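Local structure of solute-binding periplasmic protein of iron/siderophore ABC transporter (Yersinia pestis, 6B2Y) at residues A[326-330]-A[345-349]; A[218-222]-A[233-239]; A[302-307]-A[379-384]; A[202-207]-A[354-358]. The protein probably binds chelated iron in the periplasm and delivers it to an ABC transporter for uptake across the inner membrane. All blocks are in the same frame, centred on the assembly; numbering follows the deposited sequence.

Interaction 1 of 4, residues A[326-330]-A[345-349]; sequences SYAIW and SFAKW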
loop_
_atom_site.group_PDB
_atom_site.type_symbol
_atom_site.label_atom_id
_atom_site.label_comp_id
_atom_site.label_asym_id
_atom_site.label_seq_id
_atom_site.Cartn_x
_atom_site.Cartn_y
_atom_site.Cartn_z
ATOM N N SER A 326 9.214 19.112 -0.381
ATOM C CA SER A 326 9.635 17.716 -0.463
ATOM C C SER A 326 9.048 16.934 0.702
ATOM O O SER A 326 8.972 17.440 1.831
ATOM C CB SER A 326 11.168 17.598 -0.475
ATOM O OG SER A 326 11.706 17.994 -1.734
ATOM N N TYR A 327 8.621 15.697 0.418
ATOM C CA TYR A 327 7.872 14.880 1.370
ATOM C C TYR A 327 8.216 13.414 1.148
ATOM O O TYR A 327 8.738 13.040 0.098
ATOM C CB TYR A 327 6.346 15.093 1.220
ATOM C CG TYR A 327 5.967 16.558 1.119
ATOM C CD1 TYR A 327 5.572 17.260 2.247
ATOM C CD2 TYR A 327 6.022 17.240 -0.103
ATOM C CE1 TYR A 327 5.239 18.597 2.173
ATOM C CE2 TYR A 327 5.700 18.596 -0.185
ATOM C CZ TYR A 327 5.305 19.262 0.962
ATOM O OH TYR A 327 4.972 20.603 0.915
ATOM N N ALA A 328 7.905 12.580 2.145
ATOM C CA ALA A 328 8.038 11.137 1.988
ATOM C C ALA A 328 6.778 10.431 2.472
ATOM O O ALA A 328 6.130 10.861 3.433
ATOM C CB ALA A 328 9.261 10.569 2.734
ATOM N N ILE A 329 6.451 9.332 1.789
ATOM C CA ILE A 329 5.264 8.533 2.062
ATOM C C ILE A 329 5.668 7.067 2.192
ATOM O O ILE A 329 6.589 6.598 1.517
ATOM C CB ILE A 329 4.206 8.715 0.943
ATOM C CG1 ILE A 329 2.896 8.042 1.340
ATOM C CG2 ILE A 329 4.741 8.171 -0.393
ATOM C CD1 ILE A 329 2.152 8.759 2.455
ATOM N N TRP A 330 4.955 6.336 3.053
ATOM C CA TRP A 330 5.215 4.905 3.240
ATOM C C TRP A 330 4.899 4.132 1.966
ATOM O O TRP A 330 3.793 4.230 1.424
ATOM C CB TRP A 330 4.370 4.384 4.397
ATOM C CG TRP A 330 4.663 2.998 4.909
ATOM C CD1 TRP A 330 5.857 2.526 5.388
ATOM C CD2 TRP A 330 3.717 1.934 5.068
ATOM N NE1 TRP A 330 5.716 1.221 5.821
ATOM C CE2 TRP A 330 4.413 0.835 5.637
ATOM C CE3 TRP A 330 2.346 1.800 4.790
ATOM C CZ2 TRP A 330 3.792 -0.376 5.921
ATOM C CZ3 TRP A 330 1.725 0.590 5.073
ATOM C CH2 TRP A 330 2.448 -0.485 5.626
ATOM N N SER A 345 -2.765 12.576 3.085
ATOM C CA SER A 345 -1.468 13.216 3.299
ATOM C C SER A 345 -1.038 14.013 2.071
ATOM O O SER A 345 -0.560 15.149 2.198
ATOM C CB SER A 345 -0.405 12.170 3.648
ATOM O OG SER A 345 -0.588 11.693 4.968
ATOM N N PHE A 346 -1.203 13.441 0.872
ATOM C CA PHE A 346 -0.885 14.181 -0.349
ATOM C C PHE A 346 -1.669 15.486 -0.414
ATOM O O PHE A 346 -1.104 16.553 -0.691
ATOM C CB PHE A 346 -1.195 13.348 -1.597
ATOM C CG PHE A 346 -0.228 12.230 -1.850
ATOM C CD1 PHE A 346 0.666 11.819 -0.858
ATOM C CD2 PHE A 346 -0.226 11.568 -3.063
ATOM C CE1 PHE A 346 1.543 10.781 -1.093
ATOM C CE2 PHE A 346 0.638 10.521 -3.305
ATOM C CZ PHE A 346 1.547 10.131 -2.306
ATOM N N ALA A 347 -2.979 15.409 -0.191
ATOM C CA ALA A 347 -3.834 16.588 -0.314
ATOM C C ALA A 347 -3.414 17.677 0.665
ATOM O O ALA A 347 -3.348 18.861 0.304
ATOM C CB ALA A 347 -5.288 16.203 -0.074
ATOM N N LYS A 348 -3.135 17.294 1.905
ATOM C CA LYS A 348 -2.736 18.273 2.915
ATOM C C LYS A 348 -1.402 18.919 2.564
ATOM O O LYS A 348 -1.187 20.104 2.851
ATOM C CB LYS A 348 -2.684 17.606 4.291
ATOM C CG LYS A 348 -2.684 18.573 5.473
ATOM C CD LYS A 348 -2.581 17.829 6.787
ATOM C CE LYS A 348 -2.398 18.787 7.952
ATOM N NZ LYS A 348 -3.659 19.499 8.294
ATOM N N TRP A 349 -0.473 18.154 1.976
ATOM C CA TRP A 349 0.771 18.751 1.498
ATOM C C TRP A 349 0.521 19.708 0.339
ATOM O O TRP A 349 1.116 20.793 0.288
ATOM C CB TRP A 349 1.758 17.678 1.053
ATOM C CG TRP A 349 2.219 16.764 2.133
ATOM C CD1 TRP A 349 2.294 17.033 3.470
ATOM C CD2 TRP A 349 2.692 15.419 1.963
ATOM N NE1 TRP A 349 2.779 15.929 4.148
ATOM C CE2 TRP A 349 3.040 14.933 3.242
ATOM C CE3 TRP A 349 2.856 14.584 0.854
ATOM C CZ2 TRP A 349 3.530 13.645 3.440
ATOM C CZ3 TRP A 349 3.351 13.308 1.051
ATOM C CH2 TRP A 349 3.683 12.851 2.333
HETATM O O HOH W 1 3.821 21.872 -1.367
#

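Interaction 2 of 4, residues A[218-222]-A[233-239]; sequences VFIEL and TAGKGNM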
loop_
_atom_site.group_PDB
_atom_site.type_symbol
_atom_site.label_atom_id
_atom_site.label_comp_id
_atom_site.label_asym_id
_atom_site.label_seq_id
_atom_site.Cartn_x
_atom_site.Cartn_y
_atom_site.Cartn_z
ATOM N N VAL A 218 3.656 17.318 -9.773
ATOM C CA VAL A 218 4.113 16.403 -8.732
ATOM C C VAL A 218 4.911 15.289 -9.385
ATOM O O VAL A 218 4.478 14.704 -10.383
ATOM C CB VAL A 218 2.940 15.785 -7.943
ATOM C CG1 VAL A 218 3.479 14.822 -6.848
ATOM C CG2 VAL A 218 2.038 16.860 -7.338
ATOM N N PHE A 219 6.054 14.957 -8.791
ATOM C CA PHE A 219 6.776 13.743 -9.142
ATOM C C PHE A 219 6.914 12.880 -7.899
ATOM O O PHE A 219 7.374 13.367 -6.858
ATOM C CB PHE A 219 8.168 14.027 -9.710
ATOM C CG PHE A 219 8.915 12.776 -10.083
ATOM C CD1 PHE A 219 8.508 12.016 -11.170
ATOM C CD2 PHE A 219 9.985 12.329 -9.320
ATOM C CE1 PHE A 219 9.171 10.846 -11.511
ATOM C CE2 PHE A 219 10.652 11.158 -9.665
ATOM C CZ PHE A 219 10.244 10.423 -10.757
ATOM N N ILE A 220 6.511 11.611 -8.000
ATOM C CA ILE A 220 6.711 10.650 -6.915
ATOM C C ILE A 220 7.788 9.651 -7.329
ATOM O O ILE A 220 7.669 8.968 -8.350
ATOM C CB ILE A 220 5.407 9.934 -6.518
ATOM C CG1 ILE A 220 5.672 9.024 -5.306
ATOM C CG2 ILE A 220 4.831 9.130 -7.666
ATOM C CD1 ILE A 220 4.622 9.099 -4.243
ATOM N N GLU A 221 8.851 9.568 -6.533
ATOM C CA GLU A 221 9.903 8.588 -6.755
ATOM C C GLU A 221 9.632 7.416 -5.822
ATOM O O GLU A 221 9.850 7.513 -4.613
ATOM C CB GLU A 221 11.284 9.192 -6.505
ATOM C CG GLU A 221 12.384 8.283 -6.990
ATOM C CD GLU A 221 13.762 8.777 -6.623
ATOM O OE1 GLU A 221 14.722 8.011 -6.823
ATOM O OE2 GLU A 221 13.877 9.921 -6.139
ATOM N N LEU A 222 9.128 6.316 -6.383
ATOM C CA LEU A 222 8.842 5.134 -5.578
ATOM C C LEU A 222 10.132 4.407 -5.191
ATOM O O LEU A 222 11.026 4.209 -6.015
ATOM C CB LEU A 222 7.917 4.190 -6.339
ATOM C CG LEU A 222 6.552 4.791 -6.661
ATOM C CD1 LEU A 222 5.775 3.883 -7.635
ATOM C CD2 LEU A 222 5.761 5.001 -5.371
ATOM N N THR A 233 8.507 5.199 -10.676
ATOM C CA THR A 233 7.427 6.133 -10.414
ATOM C C THR A 233 6.112 5.462 -10.796
ATOM O O THR A 233 6.085 4.293 -11.194
ATOM C CB THR A 233 7.644 7.454 -11.168
ATOM O OG1 THR A 233 6.701 8.426 -10.712
ATOM C CG2 THR A 233 7.505 7.263 -12.679
ATOM N N ALA A 234 5.025 6.209 -10.639
ATOM C CA ALA A 234 3.679 5.787 -11.006
ATOM C C ALA A 234 3.170 6.651 -12.147
ATOM O O ALA A 234 3.341 7.878 -12.137
ATOM C CB ALA A 234 2.719 5.899 -9.818
ATOM N N GLY A 235 2.533 6.008 -13.128
ATOM C CA GLY A 235 1.952 6.732 -14.247
ATOM C C GLY A 235 0.435 6.762 -14.208
ATOM O O GLY A 235 -0.160 7.464 -13.382
ATOM N N LYS A 236 -0.207 5.995 -15.091
ATOM C CA LYS A 236 -1.673 5.956 -15.151
ATOM C C LYS A 236 -2.225 4.890 -14.204
ATOM O O LYS A 236 -2.756 3.850 -14.614
ATOM C CB LYS A 236 -2.141 5.700 -16.578
ATOM C CG LYS A 236 -1.556 6.646 -17.614
ATOM C CD LYS A 236 -1.483 5.928 -18.966
ATOM C CE LYS A 236 -1.602 6.909 -20.113
ATOM N NZ LYS A 236 -0.350 7.690 -20.230
ATOM N N GLY A 237 -2.115 5.179 -12.907
ATOM C CA GLY A 237 -2.564 4.275 -11.875
ATOM C C GLY A 237 -1.608 4.309 -10.701
ATOM O O GLY A 237 -0.820 5.242 -10.560
ATOM N N ASN A 238 -1.702 3.275 -9.867
ATOM C CA ASN A 238 -0.980 3.204 -8.595
ATOM C C ASN A 238 -0.999 4.548 -7.873
ATOM O O ASN A 238 -2.052 5.183 -7.803
ATOM C CB ASN A 238 0.433 2.703 -8.835
ATOM C CG ASN A 238 1.095 2.201 -7.550
ATOM O OD1 ASN A 238 1.971 2.866 -7.015
ATOM N ND2 ASN A 238 0.657 1.050 -7.045
ATOM N N MET A 239 0.148 5.006 -7.333
ATOM C CA MET A 239 0.128 6.222 -6.542
ATOM C C MET A 239 -0.202 7.447 -7.382
ATOM O O MET A 239 -0.598 8.471 -6.818
ATOM C CB MET A 239 1.477 6.397 -5.826
ATOM C CG MET A 239 1.719 5.362 -4.743
ATOM S SD MET A 239 2.466 6.181 -3.329
ATOM C CE MET A 239 3.064 4.836 -2.293
HETATM O O HOH W 2 5.518 11.108 -10.662
#

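Interaction 3 of 4, residues A[302-307]-A[379-384]; sequences AQASLQ and TYWIEA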
loop_
_atom_site.group_PDB
_atom_site.type_symbol
_atom_site.label_atom_id
_atom_site.label_comp_id
_atom_site.label_asym_id
_atom_site.label_seq_id
_atom_site.Cartn_x
_atom_site.Cartn_y
_atom_site.Cartn_z
ATOM N N ALA A 302 12.701 9.190 10.574
ATOM C CA ALA A 302 12.148 9.437 9.246
ATOM C C ALA A 302 12.742 10.710 8.656
ATOM O O ALA A 302 13.277 10.706 7.538
ATOM C CB ALA A 302 10.624 9.532 9.329
ATOM N N GLN A 303 12.686 11.801 9.425
ATOM C CA GLN A 303 13.207 13.083 8.967
ATOM C C GLN A 303 14.660 12.975 8.550
ATOM O O GLN A 303 15.056 13.540 7.532
ATOM C CB GLN A 303 13.051 14.130 10.066
ATOM C CG GLN A 303 13.390 15.535 9.631
ATOM C CD GLN A 303 12.521 15.981 8.483
ATOM O OE1 GLN A 303 12.995 16.170 7.361
ATOM N NE2 GLN A 303 11.235 16.152 8.758
ATOM N N ALA A 304 15.476 12.251 9.325
ATOM C CA ALA A 304 16.903 12.131 9.012
ATOM C C ALA A 304 17.153 11.304 7.755
ATOM O O ALA A 304 18.051 11.627 6.960
ATOM C CB ALA A 304 17.632 11.512 10.191
ATOM N N SER A 305 16.306 10.305 7.483
ATOM C CA SER A 305 16.481 9.522 6.264
ATOM C C SER A 305 16.013 10.280 5.020
ATOM O O SER A 305 16.587 10.100 3.945
ATOM C CB SER A 305 15.726 8.197 6.375
ATOM O OG SER A 305 14.337 8.385 6.169
ATOM N N LEU A 306 14.979 11.125 5.148
ATOM C CA LEU A 306 14.510 11.904 4.000
ATOM C C LEU A 306 15.565 12.922 3.564
ATOM O O LEU A 306 15.873 13.038 2.374
ATOM C CB LEU A 306 13.197 12.608 4.350
ATOM C CG LEU A 306 12.613 13.511 3.252
ATOM C CD1 LEU A 306 12.457 12.732 1.959
ATOM C CD2 LEU A 306 11.302 14.145 3.676
ATOM N N GLN A 307 16.145 13.650 4.533
ATOM C CA GLN A 307 17.242 14.580 4.257
ATOM C C GLN A 307 18.357 13.907 3.469
ATOM O O GLN A 307 18.906 14.497 2.530
ATOM C CB GLN A 307 17.786 15.155 5.572
ATOM C CG GLN A 307 16.833 16.096 6.289
ATOM C CD GLN A 307 16.311 17.181 5.368
ATOM O OE1 GLN A 307 17.030 17.660 4.489
ATOM N NE2 GLN A 307 15.050 17.561 5.551
ATOM N N THR A 379 5.785 5.963 12.137
ATOM C CA THR A 379 5.778 7.138 11.273
ATOM C C THR A 379 5.595 6.683 9.831
ATOM O O THR A 379 6.441 5.960 9.297
ATOM C CB THR A 379 7.083 7.921 11.423
ATOM O OG1 THR A 379 7.274 8.272 12.802
ATOM C CG2 THR A 379 7.078 9.172 10.551
ATOM N N TYR A 380 4.515 7.128 9.192
ATOM C CA TYR A 380 4.206 6.681 7.841
ATOM C C TYR A 380 4.235 7.797 6.804
ATOM O O TYR A 380 4.026 7.527 5.617
ATOM C CB TYR A 380 2.838 5.990 7.832
ATOM C CG TYR A 380 2.829 4.678 8.572
ATOM C CD1 TYR A 380 2.587 4.629 9.943
ATOM C CD2 TYR A 380 3.059 3.486 7.911
ATOM C CE1 TYR A 380 2.558 3.418 10.627
ATOM C CE2 TYR A 380 3.034 2.272 8.584
ATOM C CZ TYR A 380 2.793 2.248 9.942
ATOM O OH TYR A 380 2.776 1.030 10.608
ATOM N N TRP A 381 4.495 9.035 7.212
ATOM C CA TRP A 381 4.679 10.140 6.284
ATOM C C TRP A 381 5.480 11.204 7.019
ATOM O O TRP A 381 5.547 11.201 8.253
ATOM C CB TRP A 381 3.338 10.693 5.790
ATOM C CG TRP A 381 2.363 10.963 6.879
ATOM C CD1 TRP A 381 2.305 12.080 7.681
ATOM C CD2 TRP A 381 1.291 10.114 7.300
ATOM N NE1 TRP A 381 1.259 11.972 8.568
ATOM C CE2 TRP A 381 0.622 10.775 8.357
ATOM C CE3 TRP A 381 0.825 8.856 6.886
ATOM C CZ2 TRP A 381 -0.469 10.214 9.015
ATOM C CZ3 TRP A 381 -0.272 8.309 7.538
ATOM C CH2 TRP A 381 -0.906 8.986 8.589
ATOM N N ILE A 382 6.091 12.108 6.254
ATOM C CA ILE A 382 6.889 13.180 6.848
ATOM C C ILE A 382 7.135 14.267 5.810
ATOM O O ILE A 382 7.257 13.995 4.611
ATOM C CB ILE A 382 8.217 12.627 7.431
ATOM C CG1 ILE A 382 8.708 13.520 8.572
ATOM C CG2 ILE A 382 9.281 12.490 6.353
ATOM C CD1 ILE A 382 8.053 13.210 9.889
ATOM N N GLU A 383 7.202 15.512 6.276
ATOM C CA GLU A 383 7.630 16.627 5.447
ATOM C C GLU A 383 9.072 16.983 5.783
ATOM O O GLU A 383 9.459 17.004 6.955
ATOM C CB GLU A 383 6.747 17.861 5.647
ATOM C CG GLU A 383 5.357 17.581 6.152
ATOM C CD GLU A 383 4.557 18.856 6.386
ATOM O OE1 GLU A 383 4.790 19.851 5.663
ATOM O OE2 GLU A 383 3.694 18.857 7.292
ATOM N N ALA A 384 9.857 17.250 4.745
ATOM C CA ALA A 384 11.218 17.734 4.889
ATOM C C ALA A 384 11.249 19.008 5.724
ATOM O O ALA A 384 12.006 19.101 6.696
ATOM C CB ALA A 384 11.838 17.979 3.525
#

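Interaction 4 of 4, residues A[202-207]-A[354-358]; sequences KVTDIT and QFADL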
loop_
_atom_site.group_PDB
_atom_site.type_symbol
_atom_site.label_atom_id
_atom_site.label_comp_id
_atom_site.label_asym_id
_atom_site.label_seq_id
_atom_site.Cartn_x
_atom_site.Cartn_y
_atom_site.Cartn_z
ATOM N N LYS A 202 -13.656 13.723 2.056
ATOM C CA LYS A 202 -13.072 14.875 2.747
ATOM C C LYS A 202 -12.079 15.605 1.866
ATOM O O LYS A 202 -11.942 16.835 1.953
ATOM C CB LYS A 202 -12.360 14.433 4.026
ATOM C CG LYS A 202 -13.272 13.976 5.121
ATOM C CD LYS A 202 -12.466 13.389 6.267
ATOM C CE LYS A 202 -13.383 12.875 7.348
ATOM N NZ LYS A 202 -12.620 12.346 8.503
ATOM N N VAL A 203 -11.359 14.862 1.034
ATOM C CA VAL A 203 -10.377 15.428 0.122
ATOM C C VAL A 203 -11.032 15.905 -1.163
ATOM O O VAL A 203 -10.792 17.031 -1.605
ATOM C CB VAL A 203 -9.274 14.388 -0.175
ATOM C CG1 VAL A 203 -8.373 14.864 -1.309
ATOM C CG2 VAL A 203 -8.456 14.088 1.096
ATOM N N THR A 204 -11.863 15.056 -1.788
ATOM C CA THR A 204 -12.406 15.418 -3.092
ATOM C C THR A 204 -13.462 16.507 -3.002
ATOM O O THR A 204 -13.668 17.215 -3.996
ATOM C CB THR A 204 -12.988 14.195 -3.822
ATOM O OG1 THR A 204 -14.084 13.642 -3.082
ATOM C CG2 THR A 204 -11.889 13.153 -4.038
ATOM N N ASP A 205 -14.136 16.647 -1.856
ATOM C CA ASP A 205 -15.034 17.788 -1.659
ATOM C C ASP A 205 -14.335 19.085 -2.051
ATOM O O ASP A 205 -14.951 19.984 -2.641
ATOM C CB ASP A 205 -15.496 17.870 -0.196
ATOM C CG ASP A 205 -16.672 16.929 0.145
ATOM O OD1 ASP A 205 -17.183 16.182 -0.718
ATOM O OD2 ASP A 205 -17.089 16.951 1.323
ATOM N N ILE A 206 -13.043 19.188 -1.739
ATOM C CA ILE A 206 -12.232 20.359 -2.070
ATOM C C ILE A 206 -11.552 20.211 -3.426
ATOM O O ILE A 206 -11.586 21.130 -4.253
ATOM C CB ILE A 206 -11.189 20.613 -0.952
ATOM C CG1 ILE A 206 -11.878 21.109 0.319
ATOM C CG2 ILE A 206 -10.138 21.605 -1.426
ATOM C CD1 ILE A 206 -10.969 21.188 1.534
ATOM N N THR A 207 -10.888 19.080 -3.693
ATOM C CA THR A 207 -10.075 19.006 -4.905
ATOM C C THR A 207 -10.889 18.829 -6.189
ATOM O O THR A 207 -10.348 19.080 -7.274
ATOM C CB THR A 207 -9.041 17.877 -4.808
ATOM O OG1 THR A 207 -9.725 16.636 -4.611
ATOM C CG2 THR A 207 -8.059 18.120 -3.630
ATOM N N GLN A 354 -6.159 24.884 2.684
ATOM C CA GLN A 354 -7.499 24.335 2.530
ATOM C C GLN A 354 -7.720 23.080 3.361
ATOM O O GLN A 354 -8.873 22.740 3.652
ATOM C CB GLN A 354 -7.746 24.064 1.047
ATOM C CG GLN A 354 -7.045 25.091 0.163
ATOM C CD GLN A 354 -7.602 25.147 -1.241
ATOM O OE1 GLN A 354 -8.797 24.913 -1.464
ATOM N NE2 GLN A 354 -6.740 25.464 -2.204
ATOM N N PHE A 355 -6.655 22.401 3.776
ATOM C CA PHE A 355 -6.760 21.179 4.563
ATOM C C PHE A 355 -6.160 21.363 5.954
ATOM O O PHE A 355 -5.572 20.440 6.523
ATOM C CB PHE A 355 -6.100 20.009 3.838
ATOM C CG PHE A 355 -6.850 19.565 2.601
ATOM C CD1 PHE A 355 -8.059 18.893 2.712
ATOM C CD2 PHE A 355 -6.340 19.823 1.341
ATOM C CE1 PHE A 355 -8.749 18.494 1.583
ATOM C CE2 PHE A 355 -7.016 19.423 0.209
ATOM C CZ PHE A 355 -8.223 18.759 0.332
ATOM N N ALA A 356 -6.316 22.559 6.533
ATOM C CA ALA A 356 -5.826 22.779 7.892
ATOM C C ALA A 356 -6.612 21.965 8.915
ATOM O O ALA A 356 -6.050 21.518 9.919
ATOM C CB ALA A 356 -5.881 24.270 8.230
ATOM N N ASP A 357 -7.897 21.738 8.667
ATOM C CA ASP A 357 -8.743 20.975 9.573
ATOM C C ASP A 357 -8.605 19.463 9.400
ATOM O O ASP A 357 -9.178 18.712 10.198
ATOM C CB ASP A 357 -10.206 21.387 9.370
ATOM C CG ASP A 357 -10.666 21.230 7.918
ATOM O OD1 ASP A 357 -11.687 20.540 7.690
ATOM O OD2 ASP A 357 -10.005 21.790 7.007
ATOM N N LEU A 358 -7.869 19.002 8.392
ATOM C CA LEU A 358 -7.746 17.582 8.084
ATOM C C LEU A 358 -6.485 17.027 8.730
ATOM O O LEU A 358 -5.394 17.564 8.525
ATOM C CB LEU A 358 -7.710 17.365 6.568
ATOM C CG LEU A 358 -7.508 15.933 6.044
ATOM C CD1 LEU A 358 -8.668 15.089 6.474
ATOM C CD2 LEU A 358 -7.347 15.922 4.534
#

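Interaction 1 of 4, residues A[326-330]-A[345-349]
Segment 345-349 of helix 340-350 runs nearly antiparallel to strand 326-330 across one face of the mixed sheet (short axes 10.4 Å apart at closest, 170°). Aromatic stacking dominates. The ring of Tyr327 lies over the indole of Trp349 as an offset stack on the five-membered ring, centroids 4.1 Å apart and planes at 18°, with Tyr327 CD1 3.4 Å from Trp349 CG. Two CH-pi contacts extend the overlap in both directions: Tyr327 CB stands 3.4 Å above the centroid of the Trp349 six-membered ring, and Trp349 CB 3.9 Å from the centroid of the Tyr327 ring. Apolar packing follows two residues along the strand, where Ile329 CG1 meets Phe346 CE1 at 3.9 Å and Ile329 CD1 lies 4.4 Å from both Trp349 CH2 and Ser345 CB. Ala328 points its CB away, toward helix 299-310, but its carbonyl O comes within 3.3 Å of Trp349 CH2. Polar chemistry is confined to a water that is hydrogen-bonded to Tyr327 OH at 2.9 Å and donates a weak bond of 3.3 Å to Trp349 O. Trp381 of the edge strand also touches Ser345 and Trp349. No direct hydrogen bond joins the segments, so this helix-on-sheet layer of an alpha/beta lobe rests on ring overlap and hydrophobic burial, with the single water bridging the tyrosine hydroxyl and the helix backbone.

Interaction 2 of 4, residues A[218-222]-A[233-239]
In the C-terminal alpha/beta lobe, strand 217-221 of the mixed sheet meets the chain that leaves the small antiparallel sheet and turns through a glycine-rich loop into helix 239-245. Thr233 is the polar centre of the contact. Its OG1 donates a short hydrogen bond of 2.6 Å to Ile220 O, and a water joins the same two residues, accepting from Ile220 N at 2.9 Å and donating to Thr233 OG1 at 2.9 Å. One hydroxyl thus engages both the carbonyl and, through water, the amide of a single strand residue. Phe219 CE1 borders this site, 3.5 Å from Thr233 OG1. The rest is apolar: Leu222 CD1 packs 3.5 Å from Thr233 C and 4.3 Å from Ala234 CB, while Met239 SD lies 3.7 Å from Ile220 CD1 and 4.1 Å from Leu222 CD2. Between these contacts the loop swings out from the strand through an inverse gamma turn centred on Lys236, and Gly237 adopts backbone angles at which a CB would be jammed against the preceding carbonyl. Asn238 ND2 is hydrogen-bonded to Arg165 O, in the loop that follows strand 159-162 of the parallel sheet. Around the contact, Ile243 of helix 239-245 packs on Val218 and Ile220, Ile277 of the adjacent strand 275-280 touches the same two side chains, and Leu260 of strand 260-262 meets Leu222 and Asn238.

Interaction 3 of 4, residues A[302-307]-A[379-384]
Helix 299-310 packs on one face of the mixed sheet of the C-terminal alpha/beta lobe, over its edge strand 381-383, the last strand of the modelled chain and the one that runs antiparallel to its neighbour 326-330. The short axes cross at -63° with a closest approach of 8.6 Å. Ile382 buries 64 Å², more than any other residue here, and directs its side chain at the helix. Its CG2 packs 3.7 Å from Leu306 CD2, its CB lies 4.4 Å from Ala302 CB, and its CG1 sits 3.7 Å from Gln303 NE2, so two small or branched helix residues and the amide of a third surround it. Ala302 CB also touches Thr379 CG2 at 3.8 Å, where the chain approaches the strand. Ala384, the last residue modelled, buries 56 Å² against the next turn of the helix: its CB meets Leu306 CD2 at 3.9 Å and Gln307 NE2 at 3.8 Å. Leu306 and Ile382 both reach Ala328 as well, which carries the apolar layer onto strand 326-330. Gln303, with 52 Å², turns its end toward the strand and supplies the polar link. Gln307 NE2 donates to Gln303 OE1 at 3.1 Å, consistent with the amide orientation in which Gln303 NE2 gives a nearly straight hydrogen bond to Glu383 O, 2.7 Å long with an angle of 174° at the hydrogen.

Interaction 4 of 4, residues A[202-207]-A[354-358]
Phe355 is the main bump of this contact, a ring pushed from the irregular 354-358 segment against the last turns of helix 186-207. Its edge meets the helix: Phe355 CE1 lies 3.6 Å from Lys202 O, and Phe355 CZ lies 3.7 Å from Val203 O, 4.2 Å from Val203 CG1 and 4.0 Å from Thr207 CG2. Ile206 closes the hollow, with its CD1 3.5 Å from Phe355 CE1. In turn Ile206 projects into the bend of the loop, where CD1 comes within 3.4 Å of Gln354 O and CG2 within 3.6 Å of Gln354 OE1. Leu358 fills the space one turn back, its CD2 4.1 Å from Val203 CG2 and its CD1 4.2 Å from Lys202 CD. Ala347 of helix 340-350 packs on both Val203 and Phe355. No hydrogen bond crosses the interface. Here the C-terminal end of helix 186-207 is seated on the connection between helices 340-350 and 360-371, consistent with the rigid inter-lobe helix of class III (cluster A) periplasmic binding proteins.

Interactions 1 and 2 are fully buried, whereas interactions 3 and 4 reach the surface. The first three meet on one mixed sheet: helix 340-350 and helix 299-310 pack on strand 326-330 from opposite faces, and backbone pairing of strands 326-330 and 381-383 joins interactions 1 and 3. Interaction 2 touches interaction 1 where Ile220 CD1 lies 3.8 Å from Phe346 CZ. Farther out, Lys348 NZ links helix 340-350 to the carbonyls of Phe355 and Leu358 in interaction 4. Direct hydrogen bonds cross interactions 2 and 3, through a threonine hydroxyl and a glutamine amide; interaction 1 relies on stacked rings, interaction 4 on a phenylalanine ring and aliphatic side chains packed partly against backbone carbonyls.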